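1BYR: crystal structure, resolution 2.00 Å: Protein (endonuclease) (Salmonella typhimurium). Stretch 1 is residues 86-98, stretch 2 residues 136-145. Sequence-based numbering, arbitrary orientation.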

ATOM      1  N   THR A  86     -13.212   8.411  12.940  1.00  6.92           N
ATOM      2  CA  THR A  86     -13.654   7.531  11.878  1.00  8.59           C
ATOM      3  C   THR A  86     -14.021   8.463  10.719  1.00 10.39           C
ATOM      4  O   THR A  86     -14.512   9.571  10.938  1.00 11.12           O
ATOM      5  N   ASP A  87     -13.775   8.028   9.487  1.00 10.06           N
ATOM      6  CA  ASP A  87     -14.054   8.853   8.311  1.00 11.20           C
ATOM      7  C   ASP A  87     -14.890   8.052   7.330  1.00 12.14           C
ATOM      8  O   ASP A  87     -14.509   6.950   6.932  1.00 12.26           O
ATOM      9  N   SER A  88     -16.046   8.594   6.959  1.00 12.74           N
ATOM     10  CA  SER A  88     -16.940   7.916   6.035  1.00 12.88           C
ATOM     11  C   SER A  88     -17.195   8.726   4.776  1.00 13.04           C
ATOM     12  O   SER A  88     -18.089   8.408   4.006  1.00 12.86           O
ATOM     13  N   ASN A  89     -16.420   9.780   4.579  1.00 13.83           N
ATOM     14  CA  ASN A  89     -16.608  10.628   3.415  1.00 14.36           C
ATOM     15  C   ASN A  89     -16.121  10.027   2.102  1.00 14.43           C
ATOM     16  O   ASN A  89     -16.294  10.619   1.042  1.00 13.91           O
ATOM     17  N   PHE A  90     -15.536   8.838   2.186  1.00 11.73           N
ATOM     18  CA  PHE A  90     -15.031   8.142   1.012  1.00 11.70           C
ATOM     19  C   PHE A  90     -15.610   6.724   0.976  1.00 11.14           C
ATOM     20  O   PHE A  90     -15.800   6.100   2.028  1.00  9.15           O
ATOM     21  N   PRO A  91     -15.950   6.205  -0.223  1.00 10.65           N
ATOM     22  CA  PRO A  91     -16.483   4.842  -0.183  1.00 10.53           C
ATOM     23  C   PRO A  91     -15.570   3.992   0.709  1.00 10.35           C
ATOM     24  O   PRO A  91     -16.041   3.157   1.482  1.00 11.90           O
ATOM     25  N   ILE A  92     -14.263   4.206   0.583  1.00  9.31           N
ATOM     26  CA  ILE A  92     -13.270   3.516   1.415  1.00  8.82           C
ATOM     27  C   ILE A  92     -12.053   4.415   1.683  1.00  9.07           C
ATOM     28  O   ILE A  92     -11.443   4.918   0.739  1.00  7.82           O
ATOM     29  N   GLN A  93     -11.733   4.675   2.957  1.00  9.66           N
ATOM     30  CA  GLN A  93     -10.523   5.437   3.290  1.00  8.56           C
ATOM     31  C   GLN A  93      -9.541   4.280   3.344  1.00  9.43           C
ATOM     32  O   GLN A  93      -9.318   3.673   4.395  1.00 10.45           O
ATOM     33  N   HIS A  94      -8.977   3.966   2.186  1.00  9.95           N
ATOM     34  CA  HIS A  94      -8.083   2.819   2.013  1.00  7.92           C
ATOM     35  C   HIS A  94      -6.602   2.909   2.406  1.00  7.17           C
ATOM     36  O   HIS A  94      -5.906   1.887   2.395  1.00  3.49           O
ATOM     37  N   ASP A  95      -6.119   4.102   2.761  1.00  7.22           N
ATOM     38  CA  ASP A  95      -4.718   4.285   3.146  1.00  7.40           C
ATOM     39  C   ASP A  95      -4.294   3.484   4.371  1.00  9.04           C
ATOM     40  O   ASP A  95      -5.060   3.337   5.325  1.00  8.82           O
ATOM     41  N   LYS A  96      -3.063   2.967   4.338  1.00  8.99           N
ATOM     42  CA  LYS A  96      -2.467   2.232   5.456  1.00  7.77           C
ATOM     43  C   LYS A  96      -1.149   2.995   5.595  1.00  7.47           C
ATOM     44  O   LYS A  96      -0.112   2.608   5.051  1.00  6.00           O
ATOM     45  N   VAL A  97      -1.217   4.100   6.319  1.00  6.58           N
ATOM     46  CA  VAL A  97      -0.076   4.990   6.464  1.00  6.83           C
ATOM     47  C   VAL A  97       0.237   5.420   7.897  1.00  7.62           C
ATOM     48  O   VAL A  97      -0.665   5.679   8.693  1.00  6.68           O
ATOM     49  N   ILE A  98       1.528   5.488   8.209  1.00  8.81           N
ATOM     50  CA  ILE A  98       1.990   5.960   9.506  1.00  8.45           C
ATOM     51  C   ILE A  98       3.074   7.006   9.242  1.00  8.43           C
ATOM     52  O   ILE A  98       4.116   6.703   8.669  1.00  7.40           O
ATOM     53  N   SER A 136       3.915  16.358   2.764  1.00 11.81           N
ATOM     54  CA  SER A 136       2.903  16.143   1.739  1.00 10.92           C
ATOM     55  C   SER A 136       1.897  15.098   2.256  1.00 10.01           C
ATOM     56  O   SER A 136       0.668  15.267   2.143  1.00  8.16           O
ATOM     57  N   PHE A 137       2.415  14.022   2.836  1.00  8.57           N
ATOM     58  CA  PHE A 137       1.553  12.980   3.367  1.00  8.02           C
ATOM     59  C   PHE A 137       0.708  13.538   4.497  1.00  8.58           C
ATOM     60  O   PHE A 137      -0.447  13.135   4.679  1.00  8.38           O
ATOM     61  N   LEU A 138       1.281  14.467   5.259  1.00  9.55           N
ATOM     62  CA  LEU A 138       0.573  15.111   6.372  1.00 10.60           C
ATOM     63  C   LEU A 138      -0.661  15.875   5.886  1.00  9.35           C
ATOM     64  O   LEU A 138      -1.715  15.844   6.520  1.00  7.76           O
ATOM     65  N   GLU A 139      -0.529  16.566   4.759  1.00 10.33           N
ATOM     66  CA  GLU A 139      -1.655  17.290   4.191  1.00 11.21           C
ATOM     67  C   GLU A 139      -2.764  16.297   3.838  1.00  9.36           C
ATOM     68  O   GLU A 139      -3.946  16.577   3.989  1.00 10.42           O
ATOM     69  N   HIS A 140      -2.355  15.123   3.373  1.00  9.69           N
ATOM     70  CA  HIS A 140      -3.274  14.037   3.001  1.00  8.35           C
ATOM     71  C   HIS A 140      -3.958  13.537   4.273  1.00  8.92           C
ATOM     72  O   HIS A 140      -5.162  13.295   4.291  1.00  8.17           O
ATOM     73  N   TRP A 141      -3.178  13.382   5.336  1.00  7.12           N
ATOM     74  CA  TRP A 141      -3.707  12.921   6.620  1.00  8.43           C
ATOM     75  C   TRP A 141      -4.668  13.959   7.224  1.00  8.98           C
ATOM     76  O   TRP A 141      -5.762  13.622   7.701  1.00  8.57           O
ATOM     77  N   GLN A 142      -4.244  15.222   7.194  1.00  9.56           N
ATOM     78  CA  GLN A 142      -5.012  16.334   7.743  1.00  9.34           C
ATOM     79  C   GLN A 142      -6.372  16.516   7.084  1.00 10.35           C
ATOM     80  O   GLN A 142      -7.376  16.790   7.756  1.00 10.54           O
ATOM     81  N   ASP A 143      -6.403  16.371   5.762  1.00  9.69           N
ATOM     82  CA  ASP A 143      -7.647  16.508   5.018  1.00  8.93           C
ATOM     83  C   ASP A 143      -8.657  15.430   5.409  1.00  7.45           C
ATOM     84  O   ASP A 143      -9.846  15.699   5.539  1.00  6.70           O
ATOM     85  N   ARG A 144      -8.185  14.201   5.589  1.00  6.52           N
ATOM     86  CA  ARG A 144      -9.057  13.094   5.972  1.00  4.19           C
ATOM     87  C   ARG A 144      -9.484  13.228   7.428  1.00  6.28           C
ATOM     88  O   ARG A 144     -10.630  12.974   7.763  1.00  7.08           O
ATOM     89  N   TRP A 145      -8.558  13.630   8.294  1.00  7.20           N
ATOM     90  CA  TRP A 145      -8.860  13.827   9.716  1.00  9.81           C
ATOM     91  C   TRP A 145      -9.933  14.909   9.906  1.00  9.62           C
ATOM     92  O   TRP A 145     -10.913  14.720  10.633  1.00  8.94           O
TER

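A single hydrogen bond is the only one that joins the two stretches, and it lies among buried side chains: His140 donates from NE2 to OD2 of Asp95 at 2.8 Å, with a nearly straight N-H...O angle of 167°. The carboxylate oxygen meets the imidazole at its edge, near the ring plane, as a directional bond to a ring nitrogen requires. Both CA-to-CB bonds point toward the opposing stretch; chi1 is m for Asp95 and t for His140. The other carboxylate oxygen, OD1, is hydrogen-bonded elsewhere in the structure, so neither oxygen of this buried acid is left unpaired.

The example illustrates a general principle: where a segment of strand and loop packs against a helix, a few polar side chains can be fixed in place by their own networks, while carbon surfaces fill the space between. Asp87, a t rotamer directed toward the helix, shows the first half. Its OD1 accepts a hydrogen bond from the backbone N of Asn89 at 2.9 Å, and its OD2 one from NE2 of Gln93 at 2.6 Å. Gln93, t at chi1 and chi2, leaves its backbone sideways, yet its end comes nearer the helix, with NE2 3.6 Å from CB of Arg144.

Arg144 has the largest covered area, 93 Å². With chi1 m, chi2 p and chi3 t, it lays its guanidinium beside Phe90 (chi1 m), whose CZ sits over one face of that group, 3.5 Å from Arg144 NE. Meanwhile Arg144 NH1 forms a salt bridge with OD2 of Asp143 at 2.8 Å, within the helix.

Farther along, the contact becomes apolar. Val97, t and pointing toward the helix, places CG2 3.7 Å from CE1 of Phe137, whose chi1 of -104° falls between wells.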

ATOM      1  CB  THR A  86     -14.869   6.681  12.294  1.00  8.76           C
ATOM      2  OG1 THR A  86     -15.916   7.527  12.764  1.00  9.95           O
ATOM      3  CG2 THR A  86     -14.479   5.715  13.382  1.00 11.71           C
ATOM      4  CB  ASP A  87     -12.721   9.275   7.676  1.00 10.83           C
ATOM      5  CG  ASP A  87     -12.887  10.024   6.358  1.00 13.20           C
ATOM      6  OD1 ASP A  87     -13.997  10.484   6.037  1.00 11.16           O
ATOM      7  OD2 ASP A  87     -11.874  10.160   5.639  1.00 11.58           O
ATOM      8  CB  SER A  88     -18.284   7.655   6.720  1.00 14.89           C
ATOM      9  OG  SER A  88     -18.898   8.884   7.084  1.00 16.32           O
ATOM     10  CB  ASN A  89     -15.963  11.988   3.661  1.00 18.36           C
ATOM     11  CG  ASN A  89     -16.819  12.866   4.562  1.00 25.33           C
ATOM     12  OD1 ASN A  89     -18.043  12.683   4.648  1.00 25.59           O
ATOM     13  ND2 ASN A  89     -16.195  13.815   5.243  1.00 26.21           N
ATOM     14  CB  PHE A  90     -13.494   8.069   1.060  1.00 12.07           C
ATOM     15  CG  PHE A  90     -12.804   9.420   1.115  1.00 12.06           C
ATOM     16  CD1 PHE A  90     -12.532  10.034   2.337  1.00 10.62           C
ATOM     17  CD2 PHE A  90     -12.402  10.058  -0.052  1.00  9.97           C
ATOM     18  CE1 PHE A  90     -11.875  11.253   2.397  1.00  7.42           C
ATOM     19  CE2 PHE A  90     -11.745  11.279   0.007  1.00 10.43           C
ATOM     20  CZ  PHE A  90     -11.480  11.876   1.243  1.00  8.03           C
ATOM     21  CB  PRO A  91     -16.473   4.413  -1.654  1.00  8.06           C
ATOM     22  CG  PRO A  91     -16.690   5.686  -2.390  1.00  7.98           C
ATOM     23  CD  PRO A  91     -15.948   6.751  -1.591  1.00 10.06           C
ATOM     24  CB  ILE A  92     -12.714   2.213   0.747  1.00  9.24           C
ATOM     25  CG1 ILE A  92     -13.849   1.267   0.342  1.00  7.13           C
ATOM     26  CG2 ILE A  92     -11.776   1.484   1.730  1.00  8.78           C
ATOM     27  CD1 ILE A  92     -13.341  -0.078  -0.113  1.00  6.23           C
ATOM     28  CB  GLN A  93     -10.606   6.110   4.664  1.00  6.56           C
ATOM     29  CG  GLN A  93      -9.685   7.314   4.782  1.00  6.39           C
ATOM     30  CD  GLN A  93      -9.335   7.662   6.219  1.00  8.30           C
ATOM     31  OE1 GLN A  93      -8.515   7.017   6.847  1.00 10.43           O
ATOM     32  NE2 GLN A  93      -9.969   8.689   6.729  1.00  6.06           N
ATOM     33  CB  HIS A  94      -8.207   2.348   0.550  1.00  9.03           C
ATOM     34  CG  HIS A  94      -7.852   0.911   0.326  1.00  8.54           C
ATOM     35  ND1 HIS A  94      -6.801   0.521  -0.464  1.00  8.28           N
ATOM     36  CD2 HIS A  94      -8.401  -0.228   0.818  1.00  6.76           C
ATOM     37  CE1 HIS A  94      -6.720  -0.801  -0.481  1.00  7.62           C
ATOM     38  NE2 HIS A  94      -7.677  -1.276   0.298  1.00  9.32           N
ATOM     39  CB  ASP A  95      -4.417   5.760   3.455  1.00  6.31           C
ATOM     40  CG  ASP A  95      -4.832   6.691   2.337  1.00  7.61           C
ATOM     41  OD1 ASP A  95      -5.996   7.143   2.351  1.00  7.15           O
ATOM     42  OD2 ASP A  95      -3.999   6.975   1.447  1.00  6.36           O
ATOM     43  CB  LYS A  96      -2.211   0.756   5.091  1.00  7.29           C
ATOM     44  CG  LYS A  96      -3.418   0.045   4.494  1.00  5.89           C
ATOM     45  CD  LYS A  96      -3.377   0.101   2.946  1.00  5.39           C
ATOM     46  CE  LYS A  96      -4.195  -1.012   2.292  1.00  3.77           C
ATOM     47  NZ  LYS A  96      -5.618  -0.976   2.729  1.00  4.89           N
ATOM     48  CB  VAL A  97      -0.330   6.284   5.643  1.00  7.38           C
ATOM     49  CG1 VAL A  97       0.717   7.359   5.992  1.00  7.16           C
ATOM     50  CG2 VAL A  97      -0.338   5.971   4.147  1.00  5.13           C
ATOM     51  CB  ILE A  98       2.593   4.826  10.389  1.00  8.68           C
ATOM     52  CG1 ILE A  98       1.537   3.761  10.688  1.00  7.76           C
ATOM     53  CG2 ILE A  98       3.062   5.407  11.725  1.00  8.68           C
ATOM     54  CD1 ILE A  98       1.998   2.657  11.644  1.00  5.00           C
ATOM     55  CB  SER A 136       3.530  15.632   0.441  1.00 10.35           C
ATOM     56  OG  SER A 136       2.534  15.024  -0.358  1.00 11.41           O
ATOM     57  CB  PHE A 137       2.376  11.797   3.866  1.00  7.41           C
ATOM     58  CG  PHE A 137       2.344  10.614   2.938  1.00  8.34           C
ATOM     59  CD1 PHE A 137       1.304   9.704   2.993  1.00  9.12           C
ATOM     60  CD2 PHE A 137       3.359  10.410   2.017  1.00  8.60           C
ATOM     61  CE1 PHE A 137       1.272   8.607   2.152  1.00  8.84           C
ATOM     62  CE2 PHE A 137       3.335   9.313   1.167  1.00 10.31           C
ATOM     63  CZ  PHE A 137       2.289   8.412   1.238  1.00 10.73           C
ATOM     64  CB  LEU A 138       1.519  16.066   7.117  1.00 12.96           C
ATOM     65  CG  LEU A 138       1.132  16.357   8.571  1.00 17.95           C
ATOM     66  CD1 LEU A 138       1.348  15.100   9.426  1.00 18.02           C
ATOM     67  CD2 LEU A 138       1.960  17.524   9.100  1.00 17.42           C
ATOM     68  CB  GLU A 139      -1.221  18.051   2.939  1.00 12.45           C
ATOM     69  CG  GLU A 139      -0.342  19.256   3.215  1.00 17.64           C
ATOM     70  CD  GLU A 139       0.133  19.908   1.931  1.00 22.59           C
ATOM     71  OE1 GLU A 139       0.062  19.240   0.879  1.00 25.51           O
ATOM     72  OE2 GLU A 139       0.575  21.077   1.962  1.00 26.75           O
ATOM     73  CB  HIS A 140      -2.455  12.907   2.356  1.00  7.05           C
ATOM     74  CG  HIS A 140      -3.260  11.726   1.911  1.00  6.16           C
ATOM     75  ND1 HIS A 140      -4.224  11.802   0.922  1.00  6.32           N
ATOM     76  CD2 HIS A 140      -3.146  10.411   2.214  1.00  6.99           C
ATOM     77  CE1 HIS A 140      -4.681  10.590   0.657  1.00  5.21           C
ATOM     78  NE2 HIS A 140      -4.034   9.733   1.423  1.00  6.54           N
ATOM     79  CB  TRP A 141      -2.550  12.672   7.602  1.00  7.66           C
ATOM     80  CG  TRP A 141      -3.009  12.232   8.950  1.00  7.39           C
ATOM     81  CD1 TRP A 141      -3.159  10.956   9.383  1.00  6.14           C
ATOM     82  CD2 TRP A 141      -3.467  13.078  10.018  1.00  6.10           C
ATOM     83  NE1 TRP A 141      -3.688  10.948  10.657  1.00  6.22           N
ATOM     84  CE2 TRP A 141      -3.887  12.240  11.067  1.00  8.26           C
ATOM     85  CE3 TRP A 141      -3.567  14.470  10.178  1.00  6.34           C
ATOM     86  CZ2 TRP A 141      -4.399  12.738  12.273  1.00  7.61           C
ATOM     87  CZ3 TRP A 141      -4.079  14.969  11.377  1.00  7.99           C
ATOM     88  CH2 TRP A 141      -4.495  14.098  12.409  1.00  7.51           C
ATOM     89  CB  GLN A 142      -4.202  17.615   7.608  1.00  9.89           C
ATOM     90  CG  GLN A 142      -4.771  18.764   8.387  1.00 13.19           C
ATOM     91  CD  GLN A 142      -4.672  18.541   9.866  1.00 15.98           C
ATOM     92  OE1 GLN A 142      -5.667  18.562  10.587  1.00 18.32           O
ATOM     93  NE2 GLN A 142      -3.464  18.309  10.346  1.00 15.62           N
ATOM     94  CB  ASP A 143      -7.371  16.429   3.514  1.00 11.16           C
ATOM     95  CG  ASP A 143      -8.621  16.598   2.704  1.00 11.60           C
ATOM     96  OD1 ASP A 143      -9.029  17.759   2.510  1.00 12.01           O
ATOM     97  OD2 ASP A 143      -9.202  15.577   2.280  1.00 11.74           O
ATOM     98  CB  ARG A 144      -8.331  11.765   5.764  1.00  4.70           C
ATOM     99  CG  ARG A 144      -8.404  11.192   4.318  1.00  5.06           C
ATOM    100  CD  ARG A 144      -8.259  12.257   3.223  1.00  4.21           C
ATOM    101  NE  ARG A 144      -8.094  11.649   1.896  1.00  4.85           N
ATOM    102  CZ  ARG A 144      -7.938  12.329   0.760  1.00  6.00           C
ATOM    103  NH1 ARG A 144      -7.931  13.655   0.768  1.00  2.00           N
ATOM    104  NH2 ARG A 144      -7.747  11.678  -0.385  1.00  3.85           N
ATOM    105  CB  TRP A 145      -7.579  14.223  10.463  1.00  8.80           C
ATOM    106  CG  TRP A 145      -7.797  14.772  11.847  1.00 11.28           C
ATOM    107  CD1 TRP A 145      -7.909  16.093  12.197  1.00 13.40           C
ATOM    108  CD2 TRP A 145      -7.896  14.030  13.069  1.00 10.36           C
ATOM    109  NE1 TRP A 145      -8.071  16.211  13.551  1.00 13.61           N
ATOM    110  CE2 TRP A 145      -8.070  14.960  14.110  1.00 12.69           C
ATOM    111  CE3 TRP A 145      -7.856  12.668  13.377  1.00  9.65           C
ATOM    112  CZ2 TRP A 145      -8.202  14.571  15.450  1.00 11.86           C
ATOM    113  CZ3 TRP A 145      -7.989  12.283  14.712  1.00 12.20           C
ATOM    114  CH2 TRP A 145      -8.158  13.230  15.728  1.00 11.92           C
TER